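Local structure of NADPH-quinone reductase (Pediococcus pentosaceus ATCC 25745, 3HA2) at residues I55-P60 and K71-T76; L95-S100 and R123-F128; K81-T84 and A89-G92. The protein probably transfers electrons from NAD(P)H to quinones through a bound FMN, this chain being its flavodoxin-like domain. One frame throughout, in Å; residues are numbered along the deposited sequence.

In the fold
Interactions 1 and 2 sit side by side in the core of the flavodoxin-like fold, with centres about 9 Å apart. Their strands are neighbours in the parallel sheet, probably hydrogen-bonded, Ile-55 O to Gly-96 N and Leu-57 N to Gly-96 O, each at 2.8 Å. Their helices meet where Met-74 CE lies 3.4 Å from Phe-128 CD1. Interaction 3 is peripheral, its centre about 15 Å from that of interaction 1 and about 16 Å from that of interaction 2. It touches interaction 2 through Leu-90 CD1 and Phe-128 CZ, 3.7 Å apart. It also holds a sulfate ion. Flavodoxin-like proteins usually hold their flavin at the other end of the strands. All three contacts touch the second subunit.

Interaction 1: I55-P60 and K71-T76; sequences IILEFP and KQWMDT
Leu-57 on strand 54-60 meets Trp-73 and Met-74 on helix 68-77. This is the strand-to-helix packing of a flavodoxin-like fold. The strand runs through the middle of the parallel sheet, and the helix that follows it folds back over one face. The chain then goes on to the neighbouring parallel strand 94-101, so the helix belongs to a beta-alpha-beta crossover.

The side chain of Leu-57 can be followed outward. Its CB points toward the helix but is still too far to touch it. CG is anti to the carbonyl carbon (chi1 -50°) and sits beside the backbone N. Leu-57 CG is still 5.0 Å from Trp-73 CZ3, so across this contact the touching is left to the two methyls. At the fork they part. CD2 of Leu-57 goes to the six-membered ring of Trp-73, 3.9 Å from CZ3 and 4.1 Å from CH2. The approach is oblique. CD1 of Leu-57 goes to Met-74, a selenomethionine, and lies 4.4 Å from Met-74 SE, a looser touch. One leucine thus spans two consecutive helix residues.

The indole is presented by an extended first torsion, with CG anti to the backbone N (chi1 -179°). This carries the benzo end of the ring down to the sheet. Outside the two segments, Trp-73 NE1 is hydrogen-bonded to Glu-45 OE1, and Phe-40 meets the indole edge-to-face. These partners probably help to fix the ring's rotation.

A different helix side takes part in the dimer. Lys-71 NZ is hydrogen-bonded to Tyr-62 O and Ala-66 O of the second subunit. Within its own helix Lys-71 NZ forms a salt bridge with Asp-75, 2.7 Å from OD1, whose syn lone pair it uses.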
# COMPACT_ATOMS: atom_id res chain seq x y z
N ILE A 55 8.52 -10.51 -13.43
CA ILE A 55 8.70 -9.20 -12.85
C ILE A 55 8.70 -9.40 -11.35
O ILE A 55 7.72 -9.90 -10.78
CB ILE A 55 7.55 -8.20 -13.23
CG1 ILE A 55 7.13 -8.29 -14.73
CG2 ILE A 55 7.91 -6.78 -12.80
CD1 ILE A 55 8.24 -8.03 -15.76
N ILE A 56 9.79 -9.03 -10.71
CA ILE A 56 9.91 -9.17 -9.27
C ILE A 56 9.96 -7.79 -8.63
O ILE A 56 10.75 -6.94 -9.03
CB ILE A 56 11.14 -10.00 -8.91
CG1 ILE A 56 10.91 -11.46 -9.32
CG2 ILE A 56 11.49 -9.85 -7.44
CD1 ILE A 56 12.17 -12.32 -9.35
N LEU A 57 9.10 -7.56 -7.65
CA LEU A 57 9.16 -6.30 -6.92
C LEU A 57 9.87 -6.57 -5.62
O LEU A 57 9.43 -7.42 -4.83
CB LEU A 57 7.77 -5.75 -6.64
CG LEU A 57 6.83 -5.69 -7.85
CD1 LEU A 57 5.49 -5.09 -7.37
CD2 LEU A 57 7.42 -4.92 -9.03
N GLU A 58 10.95 -5.84 -5.40
CA GLU A 58 11.86 -6.08 -4.28
C GLU A 58 11.91 -4.84 -3.38
O GLU A 58 12.41 -3.76 -3.77
CB GLU A 58 13.25 -6.41 -4.83
CG GLU A 58 14.30 -6.67 -3.78
CD GLU A 58 15.48 -7.44 -4.31
OE1 GLU A 58 15.32 -8.26 -5.24
OE2 GLU A 58 16.59 -7.23 -3.77
N PHE A 59 11.40 -4.98 -2.15
CA PHE A 59 11.26 -3.82 -1.28
C PHE A 59 11.22 -4.18 0.21
O PHE A 59 10.90 -5.32 0.56
CB PHE A 59 9.98 -3.06 -1.67
CG PHE A 59 8.70 -3.90 -1.60
CD1 PHE A 59 8.24 -4.63 -2.71
CD2 PHE A 59 7.96 -3.97 -0.42
CE1 PHE A 59 7.07 -5.41 -2.64
CE2 PHE A 59 6.78 -4.73 -0.34
CZ PHE A 59 6.34 -5.45 -1.46
N PRO A 60 11.54 -3.21 1.07
CA PRO A 60 11.34 -3.39 2.52
C PRO A 60 9.90 -3.11 2.92
O PRO A 60 9.22 -2.27 2.33
CB PRO A 60 12.29 -2.35 3.12
CG PRO A 60 12.29 -1.24 2.12
CD PRO A 60 12.15 -1.90 0.76
N LYS A 71 4.74 2.48 -4.68
CA LYS A 71 3.32 2.73 -4.88
C LYS A 71 3.15 3.79 -5.97
O LYS A 71 2.26 3.68 -6.81
CB LYS A 71 2.65 3.21 -3.59
CG LYS A 71 1.15 3.31 -3.69
CD LYS A 71 0.55 1.90 -3.84
CE LYS A 71 -0.48 1.82 -4.96
NZ LYS A 71 -1.65 2.75 -4.81
N GLN A 72 4.02 4.80 -5.98
CA GLN A 72 3.99 5.81 -7.04
C GLN A 72 4.22 5.19 -8.42
O GLN A 72 3.56 5.55 -9.39
CB GLN A 72 4.99 6.93 -6.80
CG GLN A 72 4.81 8.14 -7.75
CD GLN A 72 3.48 8.84 -7.53
OE1 GLN A 72 2.48 8.52 -8.17
NE2 GLN A 72 3.45 9.76 -6.58
N TRP A 73 5.16 4.25 -8.51
CA TRP A 73 5.45 3.55 -9.77
C TRP A 73 4.23 2.75 -10.21
O TRP A 73 3.86 2.77 -11.38
CB TRP A 73 6.67 2.66 -9.53
CG TRP A 73 7.20 1.83 -10.68
CD1 TRP A 73 8.15 2.19 -11.59
CD2 TRP A 73 6.89 0.46 -10.93
NE1 TRP A 73 8.42 1.12 -12.43
CE2 TRP A 73 7.65 0.06 -12.06
CE3 TRP A 73 6.00 -0.45 -10.35
CZ2 TRP A 73 7.57 -1.23 -12.59
CZ3 TRP A 73 5.94 -1.76 -10.87
CH2 TRP A 73 6.72 -2.12 -11.99
N MSE A 74 3.59 2.07 -9.26
CA MSE A 74 2.37 1.32 -9.56
C MSE A 74 1.29 2.26 -10.11
O MSE A 74 0.66 1.97 -11.12
CB MSE A 74 1.84 0.59 -8.31
CG MSE A 74 2.77 -0.48 -7.78
SE MSE A 74 2.67 -2.08 -8.91
CE MSE A 74 0.77 -2.49 -8.70
N ASP A 75 1.10 3.40 -9.42
CA ASP A 75 0.03 4.37 -9.75
C ASP A 75 0.23 5.01 -11.13
O ASP A 75 -0.75 5.38 -11.80
CB ASP A 75 -0.03 5.48 -8.68
CG ASP A 75 -0.54 5.00 -7.31
OD1 ASP A 75 -1.02 3.86 -7.19
OD2 ASP A 75 -0.46 5.81 -6.35
N THR A 76 1.48 5.17 -11.55
CA THR A 76 1.81 5.99 -12.71
C THR A 76 2.22 5.15 -13.94
O THR A 76 1.85 5.46 -15.07
CB THR A 76 2.93 7.01 -12.35
OG1 THR A 76 2.55 7.74 -11.16
CG2 THR A 76 3.11 8.01 -13.45

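Interaction 2: L95-S100 and R123-F128; sequences LGIVVS and RPFEAF
Ile-97 and Phe-125 meet because each first torsion swings its leading carbon beside the backbone N. Ile-97 has CG1 anti to the carbonyl carbon (chi1 -60°), and Phe-125 has CG placed likewise (chi1 -71°). The CD1 methyl of Ile-97 then comes over one face of the Phe-125 ring. It lies 4.2 Å from the ring centroid, a CH-pi contact. Ile-97 CD1 is shifted toward the rim, with Phe-125 CG its nearest ring atom at 3.9 Å. The two side chains cross at about a right angle.

Leu-95, two residues earlier on the same side of the strand, makes the second contact. Its CD2 methyl lies 3.7 Å from the carbonyl O of Phe-125. The same methyl reaches the edge of the Phe-128 ring, near the ring plane, with CD2 of Leu-95 4.2 Å from CD2 of Phe-128. One phenylalanine is therefore met over its face and the other at its rim.

Strand 95-100 and helix 123-128 run nearly antiparallel, at 165°, with axes 9.7 Å apart. The helix packs on one face of the parallel sheet of the flavodoxin-like fold, on the same side as helix 68-77. It also faces the dimer partner, where Trp-63 of the second subunit meets Phe-128 edge-to-face.

The contact is methyl against ring and carbonyl. Its hold probably comes from close fit and exclusion of water rather than from directed bonds.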
# COMPACT_ATOMS: atom_id res chain seq x y z
N LEU A 95 4.43 -12.44 -11.65
CA LEU A 95 4.71 -11.38 -10.69
C LEU A 95 5.25 -12.03 -9.43
O LEU A 95 4.60 -12.91 -8.87
CB LEU A 95 3.45 -10.60 -10.33
CG LEU A 95 3.69 -9.44 -9.33
CD1 LEU A 95 4.62 -8.34 -9.94
CD2 LEU A 95 2.38 -8.83 -8.82
N GLY A 96 6.43 -11.60 -9.00
CA GLY A 96 7.04 -12.07 -7.75
C GLY A 96 7.28 -10.91 -6.81
O GLY A 96 7.34 -9.74 -7.22
N ILE A 97 7.42 -11.23 -5.53
CA ILE A 97 7.62 -10.24 -4.48
C ILE A 97 8.76 -10.72 -3.61
O ILE A 97 8.72 -11.85 -3.08
CB ILE A 97 6.33 -10.11 -3.61
CG1 ILE A 97 5.12 -9.67 -4.46
CG2 ILE A 97 6.60 -9.17 -2.39
CD1 ILE A 97 5.21 -8.28 -5.04
N VAL A 98 9.81 -9.91 -3.49
CA VAL A 98 10.87 -10.16 -2.50
C VAL A 98 10.74 -9.06 -1.44
O VAL A 98 11.17 -7.93 -1.68
CB VAL A 98 12.27 -10.17 -3.14
CG1 VAL A 98 13.38 -10.41 -2.06
CG2 VAL A 98 12.34 -11.27 -4.23
N VAL A 99 10.11 -9.39 -0.31
CA VAL A 99 9.79 -8.40 0.71
C VAL A 99 10.61 -8.62 1.97
O VAL A 99 10.63 -9.72 2.51
CB VAL A 99 8.25 -8.34 1.03
CG1 VAL A 99 7.68 -9.73 1.43
CG2 VAL A 99 7.96 -7.29 2.08
N SER A 100 11.34 -7.60 2.40
CA SER A 100 12.22 -7.77 3.54
C SER A 100 11.63 -7.07 4.76
O SER A 100 10.93 -6.04 4.63
CB SER A 100 13.64 -7.29 3.21
OG SER A 100 13.63 -5.92 2.90
N ARG A 123 -1.84 -8.91 -0.16
CA ARG A 123 -3.05 -9.10 -0.97
C ARG A 123 -3.24 -8.05 -2.08
O ARG A 123 -3.70 -8.41 -3.15
CB ARG A 123 -4.32 -9.16 -0.09
CG ARG A 123 -5.44 -9.99 -0.77
CD ARG A 123 -5.03 -11.46 -0.83
NE ARG A 123 -5.32 -12.11 0.42
CZ ARG A 123 -4.84 -13.29 0.83
NH1 ARG A 123 -3.99 -14.01 0.09
NH2 ARG A 123 -5.22 -13.74 2.02
N PRO A 124 -2.93 -6.75 -1.83
CA PRO A 124 -3.09 -5.84 -2.97
C PRO A 124 -2.28 -6.22 -4.21
O PRO A 124 -2.73 -5.96 -5.32
CB PRO A 124 -2.63 -4.48 -2.42
CG PRO A 124 -2.77 -4.59 -0.95
CD PRO A 124 -2.50 -6.03 -0.62
N PHE A 125 -1.11 -6.84 -4.03
CA PHE A 125 -0.31 -7.27 -5.20
C PHE A 125 -0.91 -8.48 -5.87
O PHE A 125 -0.86 -8.63 -7.09
CB PHE A 125 1.14 -7.54 -4.79
CG PHE A 125 1.90 -6.30 -4.45
CD1 PHE A 125 2.29 -5.41 -5.45
CD2 PHE A 125 2.20 -5.99 -3.13
CE1 PHE A 125 2.98 -4.25 -5.14
CE2 PHE A 125 2.91 -4.84 -2.81
CZ PHE A 125 3.28 -3.97 -3.81
N GLU A 126 -1.47 -9.38 -5.05
CA GLU A 126 -2.16 -10.54 -5.60
C GLU A 126 -3.36 -10.08 -6.43
O GLU A 126 -3.59 -10.59 -7.53
CB GLU A 126 -2.57 -11.47 -4.46
CG GLU A 126 -3.16 -12.81 -4.91
CD GLU A 126 -3.37 -13.77 -3.73
OE1 GLU A 126 -2.94 -13.46 -2.59
OE2 GLU A 126 -3.97 -14.85 -3.94
N ALA A 127 -4.12 -9.13 -5.90
CA ALA A 127 -5.27 -8.60 -6.64
C ALA A 127 -4.85 -7.89 -7.94
O ALA A 127 -5.52 -8.00 -8.97
CB ALA A 127 -6.10 -7.67 -5.74
N PHE A 128 -3.74 -7.17 -7.89
CA PHE A 128 -3.16 -6.58 -9.11
C PHE A 128 -2.83 -7.64 -10.16
O PHE A 128 -3.18 -7.52 -11.33
CB PHE A 128 -1.89 -5.78 -8.78
CG PHE A 128 -1.21 -5.22 -10.00
CD1 PHE A 128 -1.65 -4.05 -10.59
CD2 PHE A 128 -0.11 -5.87 -10.56
CE1 PHE A 128 -1.02 -3.53 -11.73
CE2 PHE A 128 0.52 -5.35 -11.69
CZ PHE A 128 0.07 -4.19 -12.27

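Interaction 3: K81-T84 and A89-G92; sequences KFAT and ALEG. With SO4 (sulfate ion), chain D.
Phe-82 and Ala-89 are joined first by a backbone hydrogen bond. Ala-89 N donates to Phe-82 O at 2.9 Å, with an N-H...O angle of 162°. This bond ties the short helix 80-83 to the returning chain.

The second kind of interaction is CH-pi. The Ala-89 CB sits over one face of the Phe-82 ring, 3.6 Å from the centroid and 16° off the normal. Ala-89 CB is nearest to Phe-82 CE1 among the ring atoms, and Ala-89 CB lies 3.2 Å from Phe-82 O, brought there by the adjoining N-H...O bond. Phe-82 thus grips one residue through both its carbonyl and its ring. The ring gets there with CG anti to the backbone N (chi1 179°).

In the flavodoxin-like fold these segments belong to the long connection that leads from helix 68-77 to strand 94-101. Helix 42-50 also packs here: Leu-50 touches both Phe-82 and Ala-89.

Apolar touches with Leu-90 are looser. Leu-90 CD2 lies 4.2 Å from Phe-82 CE2, in an oblique approach. The other methyl, Leu-90 CD1, is 4.3 Å from Ala-83 CB. A serine in place of Phe-82 would probably leave the Ala-89 methyl without its ring face and open a gap beside Leu-90 and Leu-50.

The remaining bond is to an anion. Lys-81 N donates to O4 of a sulfate ion at 3.1 Å, and Thr-80 N binds the same ion. The sulfate, probably from the crystallisation liquor, therefore sits at the N-terminal end of helix 80-83.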
# COMPACT_ATOMS: atom_id res chain seq x y z
N LYS A 81 -4.77 2.04 -19.52
CA LYS A 81 -4.47 1.84 -20.95
C LYS A 81 -3.41 0.75 -21.17
O LYS A 81 -3.51 -0.04 -22.11
CB LYS A 81 -3.97 3.16 -21.57
CG LYS A 81 -3.92 3.20 -23.11
CD LYS A 81 -2.96 4.31 -23.59
CE LYS A 81 -3.29 4.84 -24.98
NZ LYS A 81 -3.90 3.87 -25.94
N PHE A 82 -2.42 0.71 -20.29
CA PHE A 82 -1.30 -0.22 -20.45
C PHE A 82 -1.59 -1.58 -19.81
O PHE A 82 -1.52 -2.63 -20.47
CB PHE A 82 -0.04 0.43 -19.85
CG PHE A 82 1.20 -0.43 -19.92
CD1 PHE A 82 1.89 -0.60 -21.11
CD2 PHE A 82 1.71 -1.02 -18.76
CE1 PHE A 82 3.05 -1.39 -21.17
CE2 PHE A 82 2.86 -1.81 -18.81
CZ PHE A 82 3.54 -1.98 -20.01
N ALA A 83 -1.95 -1.55 -18.53
CA ALA A 83 -2.06 -2.76 -17.71
C ALA A 83 -3.38 -3.49 -17.87
O ALA A 83 -3.45 -4.70 -17.65
CB ALA A 83 -1.80 -2.43 -16.25
N THR A 84 -4.43 -2.75 -18.26
CA THR A 84 -5.74 -3.35 -18.58
C THR A 84 -6.23 -2.81 -19.92
O THR A 84 -5.54 -2.96 -20.93
CB THR A 84 -6.75 -3.14 -17.41
OG1 THR A 84 -6.89 -1.75 -17.12
CG2 THR A 84 -6.26 -3.87 -16.14
N ALA A 89 -1.03 -5.46 -21.07
CA ALA A 89 0.36 -5.62 -21.48
C ALA A 89 1.08 -6.72 -20.70
O ALA A 89 2.00 -7.36 -21.22
CB ALA A 89 1.11 -4.30 -21.33
N LEU A 90 0.61 -6.95 -19.47
CA LEU A 90 1.27 -7.89 -18.55
C LEU A 90 0.74 -9.30 -18.61
O LEU A 90 1.24 -10.17 -17.89
CB LEU A 90 1.19 -7.35 -17.12
CG LEU A 90 1.63 -5.88 -16.96
CD1 LEU A 90 1.28 -5.38 -15.58
CD2 LEU A 90 3.12 -5.71 -17.24
N GLU A 91 -0.25 -9.55 -19.47
CA GLU A 91 -0.93 -10.86 -19.48
C GLU A 91 0.06 -12.00 -19.69
O GLU A 91 0.83 -11.98 -20.65
CB GLU A 91 -2.00 -10.92 -20.58
CG GLU A 91 -2.76 -12.25 -20.58
CD GLU A 91 -3.91 -12.26 -21.58
OE1 GLU A 91 -4.04 -11.30 -22.39
OE2 GLU A 91 -4.68 -13.25 -21.56
N GLY A 92 0.04 -12.99 -18.81
CA GLY A 92 0.93 -14.15 -18.93
C GLY A 92 2.30 -14.01 -18.27
O GLY A 92 3.04 -15.00 -18.17
S SO4 D . -5.09 5.85 -17.54
O1 SO4 D . -6.41 6.47 -17.45
O2 SO4 D . -4.07 6.91 -17.55
O3 SO4 D . -4.86 5.02 -16.34
O4 SO4 D . -5.00 5.04 -18.77